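Local coordinates for trwC protein (Escherichia coli, PDB 4PCB) that probably nicks plasmid DNA at its origin of transfer and unwinds it during conjugation, the part here being its N-terminal relaxase domain, at residues Arg124-Gln129 with Asn182-Lys187. Residues are numbered along the deposited sequence; the frame is centred on the assembly and turned at random.
Sequences RAQARQ and NDEIVK. With nucleotides of chain B.
Gln-126 NE2 is shared by two weak hydrogen bonds, one to Glu-184 OE2 (3.1 Å, bent to 125° at the hydrogen) and one to Thr-139 OG1 on the neighbouring strand 134-139. The Gln-126 and Glu-184 side chains cross nearly at right angles, their amide and carboxylate planes 48° apart, and Gln-126 OE1 comes within 3.5 Å of Glu-184 OE2, two acceptors that do not bond to each other. Next to this pair, Ile-185 reaches the backbone of Arg-124 through its CG1 branch, which lies beside its own backbone N (chi1 -63°); CG1 is 3.6 Å from Arg-124 O. The extended Arg-124 chain passes Glu-184 O with CD at 3.7 Å and gives its NH1 to Gln-120 O. Strand 126-131 and helix 183-186 then both meet the DNA. Arg-128 sets the edge of its guanidinium against the Hoogsteen edge of DG13 of chain B, NH1 bonding O6 (a short 2.5 Å) and NH2 bonding N7 (3.2 Å). Asp-183, salt-bridged to Lys-181, turns OD1 to DG15 of chain B, a less certain contact. Between the segments the polar link is one weak bond, with a Gln-126 to Lys-181 backbone hydrogen bond beside it, whereas Arg-128 at the O6/N7 edge is consistent with recognition of a guanine.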
loop_
_atom_site.group_PDB
_atom_site.type_symbol
_atom_site.label_atom_id
_atom_site.label_comp_id
_atom_site.label_asym_id
_atom_site.label_seq_id
_atom_site.Cartn_x
_atom_site.Cartn_y
_atom_site.Cartn_z
ATOM N N ARG A 124 -13.783 -9.816 -0.984
ATOM C CA ARG A 124 -13.441 -10.489 -2.229
ATOM C C ARG A 124 -12.417 -11.598 -2.033
ATOM O O ARG A 124 -11.743 -11.979 -2.994
ATOM C CB ARG A 124 -12.914 -9.474 -3.256
ATOM C CG ARG A 124 -13.990 -8.509 -3.781
ATOM C CD ARG A 124 -13.380 -7.326 -4.558
ATOM N NE ARG A 124 -14.417 -6.540 -5.233
ATOM C CZ ARG A 124 -15.153 -5.615 -4.619
ATOM N NH1 ARG A 124 -14.976 -5.382 -3.325
ATOM N NH2 ARG A 124 -16.076 -4.938 -5.280
ATOM N N ALA A 125 -12.301 -12.119 -0.805
ATOM C CA ALA A 125 -11.384 -13.235 -0.508
ATOM C C ALA A 125 -11.935 -14.640 -0.809
ATOM O O ALA A 125 -12.998 -15.013 -0.320
ATOM C CB ALA A 125 -10.956 -13.172 0.945
ATOM N N GLN A 126 -11.153 -15.435 -1.535
ATOM C CA GLN A 126 -11.518 -16.784 -1.954
ATOM C C GLN A 126 -10.428 -17.825 -1.742
ATOM O O GLN A 126 -9.256 -17.484 -1.630
ATOM C CB GLN A 126 -11.862 -16.806 -3.436
ATOM C CG GLN A 126 -13.150 -16.178 -3.795
ATOM C CD GLN A 126 -13.260 -16.002 -5.270
ATOM O OE1 GLN A 126 -12.292 -15.619 -5.914
ATOM N NE2 GLN A 126 -14.421 -16.322 -5.829
ATOM N N ALA A 127 -10.823 -19.100 -1.734
ATOM C CA ALA A 127 -9.873 -20.207 -1.652
ATOM C C ALA A 127 -10.481 -21.436 -2.311
ATOM O O ALA A 127 -11.693 -21.507 -2.480
ATOM C CB ALA A 127 -9.504 -20.495 -0.197
ATOM N N ARG A 128 -9.656 -22.430 -2.629
ATOM C CA ARG A 128 -10.109 -23.588 -3.409
ATOM C C ARG A 128 -10.258 -24.863 -2.569
ATOM O O ARG A 128 -9.352 -25.228 -1.823
ATOM C CB ARG A 128 -9.118 -23.890 -4.538
ATOM C CG ARG A 128 -8.704 -22.747 -5.447
ATOM C CD ARG A 128 -7.448 -23.136 -6.247
ATOM N NE ARG A 128 -6.549 -21.994 -6.414
ATOM C CZ ARG A 128 -5.399 -22.002 -7.090
ATOM N NH1 ARG A 128 -4.936 -23.109 -7.664
ATOM N NH2 ARG A 128 -4.689 -20.886 -7.169
ATOM N N GLN A 129 -11.368 -25.579 -2.739
ATOM C CA GLN A 129 -11.532 -26.844 -2.030
ATOM C C GLN A 129 -11.822 -27.993 -2.999
ATOM O O GLN A 129 -12.776 -27.945 -3.777
ATOM C CB GLN A 129 -12.666 -26.763 -1.010
ATOM C CG GLN A 129 -12.603 -27.867 0.042
ATOM C CD GLN A 129 -13.685 -27.743 1.100
ATOM O OE1 GLN A 129 -14.751 -28.339 0.967
ATOM N NE2 GLN A 129 -13.436 -26.950 2.132
ATOM N N ASN A 182 -6.180 -15.605 -5.244
ATOM C CA ASN A 182 -5.709 -14.250 -5.427
ATOM C C ASN A 182 -6.431 -13.390 -6.472
ATOM O O ASN A 182 -6.509 -12.164 -6.341
ATOM C CB ASN A 182 -4.235 -14.377 -5.774
ATOM C CG ASN A 182 -3.627 -13.102 -6.175
ATOM O OD1 ASN A 182 -2.913 -13.041 -7.169
ATOM N ND2 ASN A 182 -3.926 -12.047 -5.439
ATOM N N ASP A 183 -7.030 -14.060 -7.447
ATOM C CA ASP A 183 -7.592 -13.438 -8.640
ATOM C C ASP A 183 -8.469 -12.193 -8.415
ATOM O O ASP A 183 -8.084 -11.078 -8.777
ATOM C CB ASP A 183 -8.435 -14.482 -9.377
ATOM C CG ASP A 183 -7.652 -15.734 -9.713
ATOM O OD1 ASP A 183 -6.410 -15.746 -9.527
ATOM O OD2 ASP A 183 -8.295 -16.728 -10.124
ATOM N N GLU A 184 -9.627 -12.385 -7.779
ATOM C CA GLU A 184 -10.659 -11.346 -7.718
ATOM C C GLU A 184 -10.247 -10.152 -6.908
ATOM O O GLU A 184 -11.031 -9.224 -6.741
ATOM C CB GLU A 184 -11.971 -11.887 -7.152
ATOM C CG GLU A 184 -12.682 -12.819 -8.078
ATOM C CD GLU A 184 -14.016 -13.234 -7.539
ATOM O OE1 GLU A 184 -14.459 -12.614 -6.549
ATOM O OE2 GLU A 184 -14.610 -14.186 -8.088
ATOM N N ILE A 185 -9.045 -10.203 -6.348
ATOM C CA ILE A 185 -8.480 -9.056 -5.655
ATOM C C ILE A 185 -7.518 -8.360 -6.604
ATOM O O ILE A 185 -7.461 -7.126 -6.648
ATOM C CB ILE A 185 -7.762 -9.441 -4.369
ATOM C CG1 ILE A 185 -8.746 -10.059 -3.373
ATOM C CG2 ILE A 185 -7.094 -8.214 -3.753
ATOM C CD1 ILE A 185 -8.879 -11.569 -3.501
ATOM N N VAL A 186 -6.757 -9.164 -7.337
ATOM C CA VAL A 186 -5.764 -8.666 -8.273
ATOM C C VAL A 186 -6.443 -7.926 -9.410
ATOM O O VAL A 186 -5.993 -6.862 -9.831
ATOM C CB VAL A 186 -4.931 -9.820 -8.867
ATOM C CG1 VAL A 186 -3.598 -9.308 -9.385
ATOM C CG2 VAL A 186 -4.726 -10.919 -7.836
ATOM N N LYS A 187 -7.533 -8.501 -9.901
ATOM C CA LYS A 187 -8.256 -7.935 -11.028
ATOM C C LYS A 187 -9.276 -6.894 -10.579
ATOM O O LYS A 187 -10.186 -6.538 -11.327
ATOM C CB LYS A 187 -8.924 -9.047 -11.839
ATOM C CG LYS A 187 -7.932 -10.009 -12.478
ATOM C CD LYS A 187 -8.625 -11.070 -13.315
ATOM C CE LYS A 187 -9.361 -12.071 -12.440
ATOM N NZ LYS A 187 -9.336 -13.441 -13.020
ATOM P P DT B 16 -0.594 -12.158 -17.044
ATOM O OP1 DT B 16 -0.814 -11.917 -18.489
ATOM O OP2 DT B 16 0.654 -11.677 -16.403
ATOM O "O5'" DT B 16 -1.843 -11.566 -16.253
ATOM C "C5'" DT B 16 -3.111 -12.247 -16.272
ATOM C "C4'" DT B 16 -4.042 -11.667 -15.232
ATOM O "O4'" DT B 16 -3.838 -12.336 -13.963
ATOM C "C3'" DT B 16 -3.866 -10.171 -14.957
ATOM O "O3'" DT B 16 -5.152 -9.560 -14.824
ATOM C "C2'" DT B 16 -3.175 -10.136 -13.605
ATOM C "C1'" DT B 16 -3.768 -11.362 -12.940
ATOM N N1 DT B 16 -2.985 -11.926 -11.825
ATOM C C2 DT B 16 -3.582 -12.884 -11.040
ATOM O O2 DT B 16 -4.714 -13.293 -11.234
ATOM N N3 DT B 16 -2.797 -13.353 -10.015
ATOM C C4 DT B 16 -1.509 -12.966 -9.705
ATOM O O4 DT B 16 -0.928 -13.478 -8.752
ATOM C C5 DT B 16 -0.946 -11.951 -10.567
ATOM C C7 DT B 16 0.445 -11.467 -10.308
ATOM C C6 DT B 16 -1.703 -11.487 -11.569
ATOM P P DG B 15 3.667 -16.758 -14.854
ATOM O OP1 DG B 15 4.320 -16.950 -16.171
ATOM O OP2 DG B 15 4.378 -16.016 -13.787
ATOM O "O5'" DG B 15 2.250 -16.071 -15.098
ATOM C "C5'" DG B 15 1.260 -16.704 -15.929
ATOM C "C4'" DG B 15 -0.015 -15.894 -15.939
ATOM O "O4'" DG B 15 -0.828 -16.253 -14.797
ATOM C "C3'" DG B 15 0.178 -14.378 -15.869
ATOM O "O3'" DG B 15 -0.714 -13.730 -16.781
ATOM C "C2'" DG B 15 -0.185 -14.037 -14.434
ATOM C "C1'" DG B 15 -1.239 -15.080 -14.117
ATOM N N9 DG B 15 -1.362 -15.403 -12.701
ATOM C C8 DG B 15 -0.374 -15.345 -11.747
ATOM N N7 DG B 15 -0.787 -15.697 -10.560
ATOM C C5 DG B 15 -2.128 -16.004 -10.739
ATOM C C6 DG B 15 -3.102 -16.448 -9.808
ATOM O O6 DG B 15 -2.970 -16.664 -8.597
ATOM N N1 DG B 15 -4.340 -16.639 -10.415
ATOM C C2 DG B 15 -4.607 -16.433 -11.745
ATOM N N2 DG B 15 -5.865 -16.675 -12.140
ATOM N N3 DG B 15 -3.709 -16.022 -12.624
ATOM C C4 DG B 15 -2.499 -15.829 -12.056
ATOM P P DG B 13 0.016 -20.717 -3.908
ATOM O OP1 DG B 13 0.482 -19.874 -2.782
ATOM O OP2 DG B 13 -1.390 -20.620 -4.365
ATOM O "O5'" DG B 13 0.975 -20.470 -5.154
ATOM C "C5'" DG B 13 2.395 -20.340 -4.973
ATOM C "C4'" DG B 13 3.111 -20.627 -6.272
ATOM O "O4'" DG B 13 2.432 -21.698 -6.966
ATOM C "C3'" DG B 13 3.144 -19.457 -7.250
ATOM O "O3'" DG B 13 4.345 -19.493 -8.023
ATOM C "C2'" DG B 13 1.929 -19.704 -8.123
ATOM C "C1'" DG B 13 1.842 -21.222 -8.168
ATOM N N9 DG B 13 0.479 -21.736 -8.225
ATOM C C8 DG B 13 -0.587 -21.341 -7.452
ATOM N N7 DG B 13 -1.686 -21.988 -7.726
ATOM C C5 DG B 13 -1.326 -22.863 -8.741
ATOM C C6 DG B 13 -2.099 -23.821 -9.444
ATOM O O6 DG B 13 -3.296 -24.096 -9.307
ATOM N N1 DG B 13 -1.336 -24.495 -10.393
ATOM C C2 DG B 13 -0.002 -24.279 -10.633
ATOM N N2 DG B 13 0.556 -25.033 -11.589
ATOM N N3 DG B 13 0.729 -23.389 -9.984
ATOM C C4 DG B 13 0.009 -22.722 -9.058
#